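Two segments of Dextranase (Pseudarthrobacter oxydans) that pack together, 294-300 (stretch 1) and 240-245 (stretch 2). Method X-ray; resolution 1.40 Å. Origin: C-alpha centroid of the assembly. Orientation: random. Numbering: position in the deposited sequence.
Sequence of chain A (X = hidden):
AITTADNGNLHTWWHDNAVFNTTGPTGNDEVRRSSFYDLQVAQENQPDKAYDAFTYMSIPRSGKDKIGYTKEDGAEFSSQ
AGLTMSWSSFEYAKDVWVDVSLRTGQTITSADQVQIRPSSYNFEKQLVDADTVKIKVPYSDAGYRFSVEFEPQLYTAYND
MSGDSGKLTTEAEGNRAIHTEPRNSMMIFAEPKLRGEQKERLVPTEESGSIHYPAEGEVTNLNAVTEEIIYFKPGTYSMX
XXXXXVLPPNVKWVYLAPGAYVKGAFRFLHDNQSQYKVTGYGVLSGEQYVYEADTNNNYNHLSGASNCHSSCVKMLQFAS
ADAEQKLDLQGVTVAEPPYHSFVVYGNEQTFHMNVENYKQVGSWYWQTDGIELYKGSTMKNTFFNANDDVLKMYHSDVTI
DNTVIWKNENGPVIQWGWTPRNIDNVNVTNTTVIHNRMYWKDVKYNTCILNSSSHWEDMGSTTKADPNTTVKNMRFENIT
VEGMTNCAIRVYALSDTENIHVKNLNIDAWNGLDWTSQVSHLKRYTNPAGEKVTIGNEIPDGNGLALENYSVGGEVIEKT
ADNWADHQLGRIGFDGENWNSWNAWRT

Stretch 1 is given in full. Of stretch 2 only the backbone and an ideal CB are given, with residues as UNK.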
# COMPACT_ATOMS: atom_id res chain seq x y z
N ASP A 294 14.02 -10.21 -13.58
CA ASP A 294 13.81 -11.66 -13.54
C ASP A 294 15.10 -12.34 -13.10
O ASP A 294 16.15 -12.16 -13.73
CB ASP A 294 13.37 -12.17 -14.91
CG ASP A 294 12.77 -13.57 -14.86
OD1 ASP A 294 12.88 -14.24 -13.81
OD2 ASP A 294 12.19 -14.01 -15.88
N THR A 295 15.02 -13.13 -12.02
CA THR A 295 16.18 -13.90 -11.59
C THR A 295 16.55 -14.99 -12.59
O THR A 295 17.71 -15.40 -12.64
CB THR A 295 15.97 -14.47 -10.18
OG1 THR A 295 14.81 -15.31 -10.15
CG2 THR A 295 15.80 -13.34 -9.16
N ASN A 296 15.59 -15.45 -13.40
CA ASN A 296 15.88 -16.39 -14.48
C ASN A 296 16.62 -15.73 -15.65
O ASN A 296 17.05 -16.44 -16.56
CB ASN A 296 14.57 -16.99 -15.02
CG ASN A 296 13.95 -17.99 -14.07
OD1 ASN A 296 14.63 -18.57 -13.22
ND2 ASN A 296 12.65 -18.22 -14.21
N ASN A 297 16.76 -14.41 -15.65
CA ASN A 297 17.32 -13.66 -16.77
C ASN A 297 18.42 -12.71 -16.30
O ASN A 297 18.56 -11.60 -16.81
CB ASN A 297 16.23 -12.91 -17.52
CG ASN A 297 16.69 -12.41 -18.89
OD1 ASN A 297 17.73 -12.83 -19.40
ND2 ASN A 297 15.92 -11.50 -19.47
N ASN A 298 19.22 -13.14 -15.32
CA ASN A 298 20.34 -12.35 -14.81
C ASN A 298 19.90 -11.00 -14.24
O ASN A 298 20.65 -10.02 -14.29
CB ASN A 298 21.43 -12.14 -15.86
CG ASN A 298 22.07 -13.44 -16.32
OD1 ASN A 298 22.10 -14.42 -15.58
ND2 ASN A 298 22.59 -13.44 -17.54
N TYR A 299 18.69 -10.93 -13.68
CA TYR A 299 18.09 -9.71 -13.14
C TYR A 299 17.70 -8.70 -14.22
O TYR A 299 17.21 -7.61 -13.89
CB TYR A 299 18.95 -9.02 -12.07
CG TYR A 299 19.12 -9.83 -10.81
CD1 TYR A 299 20.02 -10.88 -10.75
CD2 TYR A 299 18.38 -9.53 -9.66
CE1 TYR A 299 20.18 -11.63 -9.60
CE2 TYR A 299 18.53 -10.27 -8.51
CZ TYR A 299 19.43 -11.31 -8.48
OH TYR A 299 19.59 -12.04 -7.33
N ASN A 300 17.92 -9.02 -15.50
CA ASN A 300 17.41 -8.15 -16.55
C ASN A 300 15.90 -8.32 -16.67
O ASN A 300 15.30 -9.23 -16.09
CB ASN A 300 18.10 -8.48 -17.88
CG ASN A 300 19.59 -8.26 -17.83
OD1 ASN A 300 20.38 -9.17 -18.10
ND2 ASN A 300 20.00 -7.04 -17.48
N UNK A 240 22.95 -3.39 -5.59
CA UNK A 240 23.09 -3.33 -7.03
C UNK A 240 21.86 -3.82 -7.77
O UNK A 240 20.94 -4.42 -7.21
CB UNK A 240 24.31 -4.15 -7.46
N UNK A 241 21.85 -3.56 -9.08
CA UNK A 241 20.73 -3.99 -9.91
C UNK A 241 20.72 -5.48 -10.18
O UNK A 241 19.71 -6.01 -10.65
CB UNK A 241 20.75 -3.24 -11.24
N UNK A 242 21.83 -6.18 -9.91
CA UNK A 242 22.01 -7.56 -10.35
C UNK A 242 22.25 -8.52 -9.19
O UNK A 242 22.88 -9.57 -9.37
CB UNK A 242 23.18 -7.64 -11.33
N UNK A 243 21.76 -8.18 -8.00
CA UNK A 243 21.87 -9.07 -6.85
C UNK A 243 20.77 -8.71 -5.87
O UNK A 243 20.44 -7.54 -5.70
CB UNK A 243 23.25 -8.97 -6.19
N UNK A 244 20.19 -9.74 -5.25
CA UNK A 244 19.41 -9.57 -4.03
C UNK A 244 19.85 -10.64 -3.05
O UNK A 244 20.40 -11.68 -3.44
CB UNK A 244 17.91 -9.65 -4.30
N UNK A 245 19.64 -10.36 -1.77
CA UNK A 245 20.18 -11.20 -0.69
C UNK A 245 19.31 -12.44 -0.54
O UNK A 245 18.14 -12.36 -0.14
CB UNK A 245 20.25 -10.43 0.63

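Stretch 1 is a compact loop, closed by a type I' turn from Asn297 to Asn300 and by the backbone hydrogen bond from Tyr299 N to Asp294 O (2.8 Å). From this frame Tyr299 projects toward stretch 2 and supplies most of what the second stretch touches.

Position 240 has phi/psi of 87/168. Positive phi by itself favours glycine, and nothing of stretch 1 lies within 5.5 Å of the ideal CB, so the partner loop adds no preference. The residue is Gly240.

At position 241 CA-to-CB points sideways and the ideal CB again has no neighbour within 5.5 Å. Small or polar side chains would suit, and many others would be tolerated; the contact is made by the backbone, whose O lies 3.4 Å from Tyr299 CB. The residue is Ser241; its CB is 6.1 Å from Tyr299 CB, the nearest approach of its side chain. A water bridges the backbones, donating to Ser241 O and to Tyr299 O, each at 2.8 Å.

At position 242 the CA lies 5.3 Å from Tyr299 CA, the closest CA pair across the stretches. Its CB points sideways, and the ideal CB is 4.5 Å from Tyr299 CB and 4.6 Å from Asn298 O. No cation is offered there; several small or polar residues would fit, and the acceptor Asn298 O would, if anything, suit a donor. It is Asp242, whose carboxylate leads away from stretch 1. Its closest contact is through the backbone: Asp242 O sits over one face of the Tyr299 ring, 3.4 Å from Tyr299 CE1.

Position 243 directs CB away, and the extended backbone (-157/141) would accommodate a beta-branched or aromatic residue. The main chain comes nearest, with CA 3.7 Å from Tyr299 CZ over the same ring face as the preceding carbonyl. Tyr243 fills the position; its CB, 4.9 Å from Tyr299 OH, is the nearest point of its side chain to stretch 1, and its OH is hydrogen-bonded elsewhere in the structure.

At position 244 the ideal CB lies 4.2 Å from Tyr299 OH, and although CB points sideways, a side chain with a nearby polar atom could reach that hydroxyl: histidine, asparagine, aspartate or serine are candidates. The residue is His244. With chi1 at 72° (p), its ND1 forms a very short hydrogen bond, 2.5 Å, to Tyr299 OH, close to both ring planes. The ring planes meet at 69°, and His244 CE1 lies 3.8 Å from Thr295 CG2.

Position 245 points its CB away, beyond reach of stretch 1. It is Ala245.

Stretch 2, residues 240-245: GSDYHA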
# COMPACT_ATOMS: atom_id res chain seq x y z
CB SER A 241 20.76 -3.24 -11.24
OG SER A 241 21.94 -3.57 -11.96
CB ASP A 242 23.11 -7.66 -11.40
CG ASP A 242 24.46 -7.15 -10.90
OD1 ASP A 242 24.52 -6.53 -9.81
OD2 ASP A 242 25.47 -7.37 -11.60
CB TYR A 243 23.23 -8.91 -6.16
CG TYR A 243 23.33 -9.53 -4.77
CD1 TYR A 243 23.60 -10.89 -4.60
CD2 TYR A 243 23.17 -8.75 -3.63
CE1 TYR A 243 23.70 -11.45 -3.33
CE2 TYR A 243 23.26 -9.31 -2.36
CZ TYR A 243 23.53 -10.65 -2.21
OH TYR A 243 23.63 -11.19 -0.94
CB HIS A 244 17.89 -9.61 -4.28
CG HIS A 244 17.35 -10.97 -4.61
ND1 HIS A 244 17.93 -11.80 -5.54
CD2 HIS A 244 16.25 -11.61 -4.16
CE1 HIS A 244 17.22 -12.91 -5.63
NE2 HIS A 244 16.20 -12.82 -4.81
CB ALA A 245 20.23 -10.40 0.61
O HOH W 1 17.55 -5.29 -12.34
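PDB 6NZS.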